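Local coordinates for protein Rio2 kinase (Chaetomium thermophilum, PDB 4GYI) that probably acts as an atypical RIO-family kinase or ATPase in pre-40S ribosomal subunit maturation, binding ADP and magnesium and carrying a phosphoaspartate in its active site, at residues L20-M25 with K40-R45; R10-E15 with I55-K60; K168-E173 with H224-G229. All coordinates share one frame; numbering follows the deposited sequence.

Contact 1: L20-M25 with K40-R45; sequences LTAVEM and KIARLR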
loop_
_atom_site.group_PDB
_atom_site.type_symbol
_atom_site.label_atom_id
_atom_site.label_comp_id
_atom_site.label_asym_id
_atom_site.label_seq_id
_atom_site.Cartn_x
_atom_site.Cartn_y
_atom_site.Cartn_z
ATOM N N LEU A 20 23.287 4.288 6.887
ATOM C CA LEU A 20 21.842 4.406 6.844
ATOM C C LEU A 20 21.201 3.078 7.248
ATOM O O LEU A 20 20.308 3.041 8.092
ATOM C CB LEU A 20 21.360 4.842 5.452
ATOM C CG LEU A 20 19.886 5.237 5.374
ATOM C CD1 LEU A 20 19.600 6.338 6.396
ATOM C CD2 LEU A 20 19.462 5.684 3.934
ATOM N N THR A 21 21.671 1.987 6.655
ATOM C CA THR A 21 21.152 0.659 6.973
ATOM C C THR A 21 21.382 0.301 8.442
ATOM O O THR A 21 20.530 -0.314 9.088
ATOM C CB THR A 21 21.821 -0.410 6.092
ATOM O OG1 THR A 21 21.568 -0.117 4.708
ATOM C CG2 THR A 21 21.291 -1.802 6.427
ATOM N N ALA A 22 22.537 0.705 8.961
ATOM C CA ALA A 22 22.885 0.478 10.361
ATOM C C ALA A 22 21.951 1.206 11.318
ATOM O O ALA A 22 21.639 0.700 12.396
ATOM C CB ALA A 22 24.345 0.889 10.629
ATOM N N VAL A 23 21.525 2.406 10.944
ATOM C CA VAL A 23 20.571 3.137 11.776
ATOM C C VAL A 23 19.231 2.403 11.763
ATOM O O VAL A 23 18.567 2.254 12.795
ATOM C CB VAL A 23 20.383 4.580 11.295
ATOM C CG1 VAL A 23 19.258 5.248 12.068
ATOM C CG2 VAL A 23 21.687 5.353 11.442
ATOM N N GLU A 24 18.854 1.913 10.587
ATOM C CA GLU A 24 17.642 1.130 10.483
ATOM C C GLU A 24 17.687 -0.095 11.405
ATOM O O GLU A 24 16.742 -0.352 12.140
ATOM C CB GLU A 24 17.383 0.699 9.038
ATOM C CG GLU A 24 16.079 -0.082 8.897
ATOM C CD GLU A 24 15.925 -0.748 7.545
ATOM O OE1 GLU A 24 16.949 -1.089 6.922
ATOM O OE2 GLU A 24 14.775 -0.933 7.109
ATOM N N MET A 25 18.779 -0.847 11.363
ATOM C CA MET A 25 18.855 -2.082 12.145
ATOM C C MET A 25 18.882 -1.818 13.636
ATOM O O MET A 25 18.304 -2.567 14.412
ATOM C CB MET A 25 20.073 -2.902 11.756
ATOM C CG MET A 25 19.898 -3.696 10.492
ATOM S SD MET A 25 21.502 -4.244 9.883
ATOM C CE MET A 25 21.011 -5.165 8.424
ATOM N N LYS A 40 29.120 0.577 15.755
ATOM C CA LYS A 40 29.289 -0.859 15.927
ATOM C C LYS A 40 28.556 -1.647 14.844
ATOM O O LYS A 40 29.145 -2.489 14.178
ATOM C CB LYS A 40 28.823 -1.304 17.317
ATOM C CG LYS A 40 28.527 -2.793 17.410
ATOM C CD LYS A 40 28.637 -3.303 18.839
ATOM C CE LYS A 40 28.124 -4.732 18.946
ATOM N NZ LYS A 40 28.541 -5.552 17.773
ATOM N N ILE A 41 27.270 -1.364 14.662
ATOM C CA ILE A 41 26.481 -2.036 13.636
ATOM C C ILE A 41 27.064 -1.796 12.242
ATOM O O ILE A 41 27.146 -2.722 11.433
ATOM C CB ILE A 41 25.010 -1.574 13.670
ATOM C CG1 ILE A 41 24.387 -1.897 15.025
ATOM C CG2 ILE A 41 24.210 -2.229 12.550
ATOM C CD1 ILE A 41 23.002 -1.340 15.182
ATOM N N ALA A 42 27.493 -0.563 11.975
ATOM C CA ALA A 42 28.047 -0.207 10.659
ATOM C C ALA A 42 29.423 -0.803 10.353
ATOM O O ALA A 42 29.918 -0.670 9.222
ATOM C CB ALA A 42 28.094 1.310 10.485
ATOM N N ARG A 43 30.042 -1.438 11.348
ATOM C CA ARG A 43 31.401 -1.963 11.185
ATOM C C ARG A 43 31.515 -2.928 9.999
ATOM O O ARG A 43 30.938 -4.017 9.999
ATOM C CB ARG A 43 31.934 -2.576 12.492
ATOM C CG ARG A 43 32.959 -1.681 13.199
ATOM C CD ARG A 43 33.073 -1.949 14.703
ATOM N NE ARG A 43 33.325 -3.354 15.003
ATOM C CZ ARG A 43 32.950 -3.954 16.131
ATOM N NH1 ARG A 43 32.297 -3.272 17.066
ATOM N NH2 ARG A 43 33.223 -5.238 16.325
ATOM N N LEU A 44 32.251 -2.481 8.984
ATOM C CA LEU A 44 32.425 -3.211 7.734
ATOM C C LEU A 44 33.131 -4.545 7.970
ATOM O O LEU A 44 32.522 -5.610 7.836
ATOM C CB LEU A 44 33.208 -2.344 6.739
ATOM C CG LEU A 44 33.747 -2.939 5.434
ATOM C CD1 LEU A 44 32.627 -3.299 4.490
ATOM C CD2 LEU A 44 34.725 -1.974 4.763
ATOM N N ARG A 45 34.411 -4.470 8.332
ATOM C CA ARG A 45 35.236 -5.650 8.603
ATOM C C ARG A 45 35.434 -6.071 10.088
ATOM O O ARG A 45 35.396 -7.268 10.377
ATOM C CB ARG A 45 36.591 -5.531 7.889
ATOM C CG ARG A 45 37.516 -6.731 8.066
ATOM C CD ARG A 45 36.944 -8.011 7.478
ATOM N NE ARG A 45 37.884 -9.126 7.586
ATOM C CZ ARG A 45 38.054 -9.860 8.682
ATOM N NH1 ARG A 45 37.355 -9.595 9.779
ATOM N NH2 ARG A 45 38.931 -10.856 8.687
#
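Ala-22 sets its methyl over one face of the peptide joining Ile-41 to Ala-42: its CB stands nearly straight above Ala-42 N, 3.7 Å away, with almost the whole of that separation along the peptide normal. A second peptide group is met at its oxygen, where Ile-41 CD1 comes within 3.7 Å of Ala-22 O. The two segments belong to helices 14-26 and 35-42 of the N-terminal winged-helix domain, and the small residues let them come close, with Ala-22 CA and Ala-42 CA 5.2 Å apart.

Ile-41 grips the first helix with two branches. Its chi1 of -60° places CG2 anti to the backbone N, where it reaches Ala-22 CB at 3.7 Å, while CG1 carries CD1 on to the carbonyl. Met-25, one turn beyond Ala-22, adds only a looser touch, and its sulfur end heads away. The side-chain contacts are apolar, mostly methyl groups set against one another and against backbone, and bury 172 Å² in all. Beside them, Ala-42 O accepts a hydrogen bond from Arg-18 NE, a polar tie between the same helices. The alanine methyls themselves meet at 3.8 Å, Ala-22 CB against Ala-42 CB.

Contact 2: R10-E15 with I55-K60; sequences RHLTAE and IATLAK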
loop_
_atom_site.group_PDB
_atom_site.type_symbol
_atom_site.label_atom_id
_atom_site.label_comp_id
_atom_site.label_asym_id
_atom_site.label_seq_id
_atom_site.Cartn_x
_atom_site.Cartn_y
_atom_site.Cartn_z
ATOM N N ARG A 10 21.779 9.578 -5.535
ATOM C CA ARG A 10 23.024 9.274 -6.241
ATOM C C ARG A 10 24.281 9.884 -5.623
ATOM O O ARG A 10 25.387 9.402 -5.862
ATOM C CB ARG A 10 22.917 9.639 -7.720
ATOM C CG ARG A 10 22.250 8.559 -8.532
ATOM C CD ARG A 10 20.986 9.062 -9.173
ATOM N NE ARG A 10 21.230 9.573 -10.518
ATOM C CZ ARG A 10 21.264 10.862 -10.836
ATOM N NH1 ARG A 10 21.067 11.789 -9.907
ATOM N NH2 ARG A 10 21.489 11.223 -12.089
ATOM N N HIS A 11 24.114 10.938 -4.834
ATOM C CA HIS A 11 25.225 11.486 -4.059
ATOM C C HIS A 11 25.734 10.476 -3.023
ATOM O O HIS A 11 26.887 10.548 -2.592
ATOM C CB HIS A 11 24.809 12.781 -3.348
ATOM C CG HIS A 11 24.693 13.968 -4.256
ATOM N ND1 HIS A 11 23.913 15.064 -3.952
ATOM C CD2 HIS A 11 25.262 14.234 -5.456
ATOM C CE1 HIS A 11 24.002 15.950 -4.928
ATOM N NE2 HIS A 11 24.817 15.472 -5.852
ATOM N N LEU A 12 24.879 9.535 -2.623
ATOM C CA LEU A 12 25.213 8.631 -1.522
ATOM C C LEU A 12 26.232 7.563 -1.904
ATOM O O LEU A 12 26.084 6.888 -2.925
ATOM C CB LEU A 12 23.952 7.986 -0.946
ATOM C CG LEU A 12 22.962 8.990 -0.345
ATOM C CD1 LEU A 12 21.687 8.310 0.095
ATOM C CD2 LEU A 12 23.596 9.698 0.830
ATOM N N THR A 13 27.264 7.422 -1.071
ATOM C CA THR A 13 28.326 6.437 -1.283
ATOM C C THR A 13 27.958 5.086 -0.695
ATOM O O THR A 13 26.909 4.932 -0.067
ATOM C CB THR A 13 29.646 6.862 -0.620
ATOM O OG1 THR A 13 29.468 6.908 0.798
ATOM C CG2 THR A 13 30.093 8.228 -1.120
ATOM N N ALA A 14 28.839 4.112 -0.890
ATOM C CA ALA A 14 28.588 2.751 -0.426
ATOM C C ALA A 14 28.442 2.686 1.092
ATOM O O ALA A 14 27.513 2.050 1.609
ATOM C CB ALA A 14 29.686 1.811 -0.906
ATOM N N GLU A 15 29.339 3.355 1.811
ATOM C CA GLU A 15 29.172 3.418 3.261
ATOM C C GLU A 15 28.218 4.524 3.744
ATOM O O GLU A 15 27.990 4.665 4.939
ATOM C CB GLU A 15 30.511 3.429 4.013
ATOM C CG GLU A 15 30.891 2.044 4.574
ATOM C CD GLU A 15 31.346 2.075 6.035
ATOM O OE1 GLU A 15 31.562 0.986 6.620
ATOM O OE2 GLU A 15 31.490 3.181 6.602
ATOM N N ILE A 55 27.439 9.848 8.607
ATOM C CA ILE A 55 26.389 10.338 9.508
ATOM C C ILE A 55 25.987 11.787 9.213
ATOM O O ILE A 55 24.795 12.114 9.155
ATOM C CB ILE A 55 26.788 10.193 11.005
ATOM C CG1 ILE A 55 26.904 8.715 11.387
ATOM C CG2 ILE A 55 25.780 10.893 11.914
ATOM C CD1 ILE A 55 26.996 8.460 12.885
ATOM N N ALA A 56 26.975 12.650 9.006
ATOM C CA ALA A 56 26.703 14.058 8.712
ATOM C C ALA A 56 26.045 14.237 7.339
ATOM O O ALA A 56 25.096 15.018 7.181
ATOM C CB ALA A 56 27.985 14.863 8.791
ATOM N N THR A 57 26.577 13.530 6.345
ATOM C CA THR A 57 25.978 13.474 5.015
ATOM C C THR A 57 24.501 13.091 5.115
ATOM O O THR A 57 23.637 13.762 4.555
ATOM C CB THR A 57 26.690 12.427 4.131
ATOM O OG1 THR A 57 28.004 12.889 3.780
ATOM C CG2 THR A 57 25.889 12.162 2.862
ATOM N N LEU A 58 24.220 12.015 5.841
ATOM C CA LEU A 58 22.851 11.502 5.949
ATOM C C LEU A 58 21.959 12.464 6.706
ATOM O O LEU A 58 20.787 12.628 6.373
ATOM C CB LEU A 58 22.836 10.123 6.613
ATOM C CG LEU A 58 23.539 9.011 5.830
ATOM C CD1 LEU A 58 23.768 7.782 6.724
ATOM C CD2 LEU A 58 22.745 8.647 4.562
ATOM N N ALA A 59 22.520 13.105 7.721
ATOM C CA ALA A 59 21.780 14.076 8.521
ATOM C C ALA A 59 21.443 15.299 7.682
ATOM O O ALA A 59 20.309 15.761 7.668
ATOM C CB ALA A 59 22.592 14.478 9.751
ATOM N N LYS A 60 22.447 15.804 6.975
ATOM C CA LYS A 60 22.298 16.945 6.078
ATOM C C LYS A 60 21.207 16.697 5.054
ATOM O O LYS A 60 20.367 17.561 4.803
ATOM C CB LYS A 60 23.623 17.216 5.361
ATOM C CG LYS A 60 23.506 18.113 4.139
ATOM C CD LYS A 60 23.314 19.567 4.532
ATOM C CE LYS A 60 23.332 20.469 3.308
ATOM N NZ LYS A 60 23.283 21.913 3.675
#
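Leu-12 meets helix 51-60 through a single methyl, CD2, which touches two consecutive residues, Thr-57 and Leu-58; Thr-57 CG2 lies 3.9 Å from Leu-12 CD2. Within the winged-helix domain this fastens the chain just ahead of helix 14-26 to the last turns of helix 51-60. The second neighbour, Leu-58, has its CD2 4.0 Å from Leu-12 CD2. The two approaches differ. Leu-12 and Thr-57 run past one another in opposite directions, whereas Leu-12 and Leu-58 cross at about a right angle, so their branched ends meet with little overlap along the chains. Backbones stay well apart, at 8.2 Å between Leu-12 CA and Thr-57 CA, and the contact buries a modest 103 Å².

Side-chain torsions account for the choice of atoms. In Thr-57, chi1 of -71° swings the hydroxyl beside the backbone N and leaves CG2 anti to it, so that the methyl, and not OG1, is presented to Leu-12.

Further out, Leu-12 also packs on Trp-17 and Leu-63, and Leu-58 on Leu-63, Val-19 and Ile-64; Leu-63 thus touches both leucines. The backbone of Leu-12 is extended, and the residue after it, Thr-13, is the N-cap of helix 14-26. Its side chain caps a backbone N in the first turn, while its own N donates to Asp-16 OD2, a reciprocal pattern consistent with a capping box that would fix where the helix starts relative to Leu-12. Asp-16 in turn touches Thr-57. On the other side, the turn carrying Thr-57 and Leu-58 is regular helix, flanked by bonds such as Lys-60 N to Ala-56 O at 2.8 Å.

Contact 3: K168-E173 with H224-G229; sequences KALYEE and HGLIHG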
loop_
_atom_site.group_PDB
_atom_site.type_symbol
_atom_site.label_atom_id
_atom_site.label_comp_id
_atom_site.label_asym_id
_atom_site.label_seq_id
_atom_site.Cartn_x
_atom_site.Cartn_y
_atom_site.Cartn_z
ATOM N N LYS A 168 -0.861 -11.106 -4.161
ATOM C CA LYS A 168 -0.392 -12.398 -4.648
ATOM C C LYS A 168 -1.499 -13.452 -4.667
ATOM O O LYS A 168 -1.695 -14.143 -5.677
ATOM C CB LYS A 168 0.773 -12.938 -3.811
ATOM C CG LYS A 168 2.134 -12.364 -4.141
ATOM C CD LYS A 168 3.226 -13.143 -3.431
ATOM C CE LYS A 168 3.220 -14.614 -3.857
ATOM N NZ LYS A 168 4.030 -15.525 -2.977
ATOM N N ALA A 169 -2.198 -13.606 -3.549
ATOM C CA ALA A 169 -3.241 -14.630 -3.461
ATOM C C ALA A 169 -4.298 -14.377 -4.526
ATOM O O ALA A 169 -4.739 -15.294 -5.209
ATOM C CB ALA A 169 -3.889 -14.654 -2.054
ATOM N N LEU A 170 -4.687 -13.118 -4.686
ATOM C CA LEU A 170 -5.782 -12.796 -5.587
ATOM C C LEU A 170 -5.328 -12.962 -7.020
ATOM O O LEU A 170 -6.059 -13.475 -7.858
ATOM C CB LEU A 170 -6.280 -11.368 -5.348
ATOM C CG LEU A 170 -7.022 -11.203 -4.027
ATOM C CD1 LEU A 170 -7.201 -9.743 -3.690
ATOM C CD2 LEU A 170 -8.369 -11.915 -4.107
ATOM N N TYR A 171 -4.113 -12.516 -7.296
ATOM C CA TYR A 171 -3.570 -12.609 -8.643
ATOM C C TYR A 171 -3.458 -14.072 -9.093
ATOM O O TYR A 171 -3.794 -14.408 -10.226
ATOM C CB TYR A 171 -2.207 -11.931 -8.715
ATOM C CG TYR A 171 -1.612 -11.933 -10.099
ATOM C CD1 TYR A 171 -2.017 -11.008 -11.046
ATOM C CD2 TYR A 171 -0.645 -12.866 -10.462
ATOM C CE1 TYR A 171 -1.485 -11.009 -12.321
ATOM C CE2 TYR A 171 -0.104 -12.871 -11.737
ATOM C CZ TYR A 171 -0.531 -11.938 -12.662
ATOM O OH TYR A 171 0.006 -11.928 -13.932
ATOM N N GLU A 172 -3.003 -14.939 -8.198
ATOM C CA GLU A 172 -2.829 -16.355 -8.535
ATOM C C GLU A 172 -4.163 -17.102 -8.677
ATOM O O GLU A 172 -4.275 -18.039 -9.465
ATOM C CB GLU A 172 -1.894 -17.034 -7.536
ATOM C CG GLU A 172 -0.434 -16.607 -7.703
ATOM C CD GLU A 172 0.400 -16.804 -6.437
ATOM O OE1 GLU A 172 -0.189 -17.037 -5.353
ATOM O OE2 GLU A 172 1.647 -16.711 -6.525
ATOM N N GLU A 173 -5.184 -16.669 -7.948
ATOM C CA GLU A 173 -6.512 -17.245 -8.126
ATOM C C GLU A 173 -7.230 -16.821 -9.405
ATOM O O GLU A 173 -8.305 -17.333 -9.707
ATOM C CB GLU A 173 -7.397 -16.946 -6.923
ATOM C CG GLU A 173 -7.021 -17.745 -5.717
ATOM C CD GLU A 173 -6.934 -19.223 -6.030
ATOM O OE1 GLU A 173 -5.797 -19.745 -6.079
ATOM O OE2 GLU A 173 -7.998 -19.851 -6.237
ATOM N N HIS A 224 -14.286 -16.579 -1.600
ATOM C CA HIS A 224 -12.905 -16.923 -1.243
ATOM C C HIS A 224 -12.500 -16.406 0.140
ATOM O O HIS A 224 -11.316 -16.361 0.468
ATOM C CB HIS A 224 -11.911 -16.456 -2.312
ATOM C CG HIS A 224 -11.965 -17.258 -3.576
ATOM N ND1 HIS A 224 -11.065 -18.263 -3.857
ATOM C CD2 HIS A 224 -12.829 -17.224 -4.619
ATOM C CE1 HIS A 224 -11.364 -18.806 -5.024
ATOM N NE2 HIS A 224 -12.431 -18.192 -5.507
ATOM N N GLY A 225 -13.486 -16.033 0.953
ATOM C CA GLY A 225 -13.227 -15.649 2.334
ATOM C C GLY A 225 -12.873 -14.186 2.578
ATOM O O GLY A 225 -12.491 -13.809 3.686
ATOM N N LEU A 226 -13.022 -13.349 1.561
ATOM C CA LEU A 226 -12.575 -11.961 1.668
ATOM C C LEU A 226 -13.663 -10.900 1.495
ATOM O O LEU A 226 -14.648 -11.090 0.760
ATOM C CB LEU A 226 -11.464 -11.691 0.665
ATOM C CG LEU A 226 -10.155 -12.418 0.955
ATOM C CD1 LEU A 226 -9.226 -12.277 -0.222
ATOM C CD2 LEU A 226 -9.515 -11.862 2.219
ATOM N N ILE A 227 -13.453 -9.781 2.187
ATOM C CA ILE A 227 -14.225 -8.573 1.997
ATOM C C ILE A 227 -13.218 -7.446 1.802
ATOM O O ILE A 227 -12.320 -7.250 2.634
ATOM C CB ILE A 227 -15.052 -8.266 3.232
ATOM C CG1 ILE A 227 -16.134 -9.327 3.420
ATOM C CG2 ILE A 227 -15.658 -6.875 3.144
ATOM C CD1 ILE A 227 -16.779 -9.247 4.764
ATOM N N HIS A 228 -13.361 -6.715 0.704
ATOM C CA HIS A 228 -12.374 -5.710 0.304
ATOM C C HIS A 228 -12.253 -4.607 1.350
ATOM O O HIS A 228 -11.151 -4.303 1.802
ATOM C CB HIS A 228 -12.721 -5.136 -1.071
ATOM C CG HIS A 228 -11.721 -4.149 -1.591
ATOM N ND1 HIS A 228 -11.682 -2.838 -1.166
ATOM C CD2 HIS A 228 -10.753 -4.269 -2.531
ATOM C CE1 HIS A 228 -10.716 -2.200 -1.804
ATOM N NE2 HIS A 228 -10.140 -3.042 -2.643
ATOM N N GLY A 229 -13.391 -4.051 1.764
ATOM C CA GLY A 229 -13.428 -3.096 2.864
ATOM C C GLY A 229 -13.287 -1.639 2.431
ATOM O O GLY A 229 -13.510 -0.726 3.224
#
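Leu-170 and His-224 mark the nearest backbone approach, 9.3 Å between their CA atoms, where helix 149-172 passes a chain that has just left helix 207-223; side chains span the gap. Leu-170 does so with CD2, 4.0 Å from Leu-226 CD1; the two leucines cross obliquely and touch by these methyls alone.

The second contact pairs a carboxylate oxygen with a ring carbon and makes no hydrogen bond. Glu-173 bends at chi2 (-52°), bringing OE2 to 3.7 Å from His-224 CE1, with carboxylate and imidazole planes 51° apart. The neighbouring ring nitrogen, His-224 ND1, is 4.2 Å from that same OE2 and forms its hydrogen bond instead with Lys-313 O. Phe-175 meets the imidazole edge-to-face. The carboxylate would thus act on the ring mainly electrostatically, probably favouring positive charge there.

In the kinase fold, helix 149-172 corresponds to helix C, and the 224-229 chain leads into the catalytic loop with its His-Gly-Asp sequence, His-228 to Asp-230. A Schellman motif closes the preceding helix: Gly-225, at positive phi (87°), is its C-prime residue, with Leu-226 N bonded to Leu-221 O and Gly-225 N to Ala-222 O. That reversal sends Leu-226 into the short strand 226-227, which pairs with 263-264, and points its side chain toward Leu-170, whose own side chain lies about 12 Å from the bound ADP.

In the fold
From the N terminus, residues 10-15 open contact 2, whose loop closes only at 55-60. Contact 1 is nested inside it, running from 20-25 to 40-45. Contact 1 joins helix 14-26 to helix 35-42, and contact 2 joins the chain leading into helix 14-26 to helix 51-60. The pair touch directly, with Leu-20 N 3.5 Å from Leu-58 CD1, and together they tie up the first three helices of the winged-helix domain. Contact 3 follows in series, closing a separate loop of 50 residues between 168-173 and 224-229 inside the RIO kinase domain. Its centre lies about 38 Å from the centre of contact 1 and about 41 Å from that of contact 2, across the chain's centre from the latter.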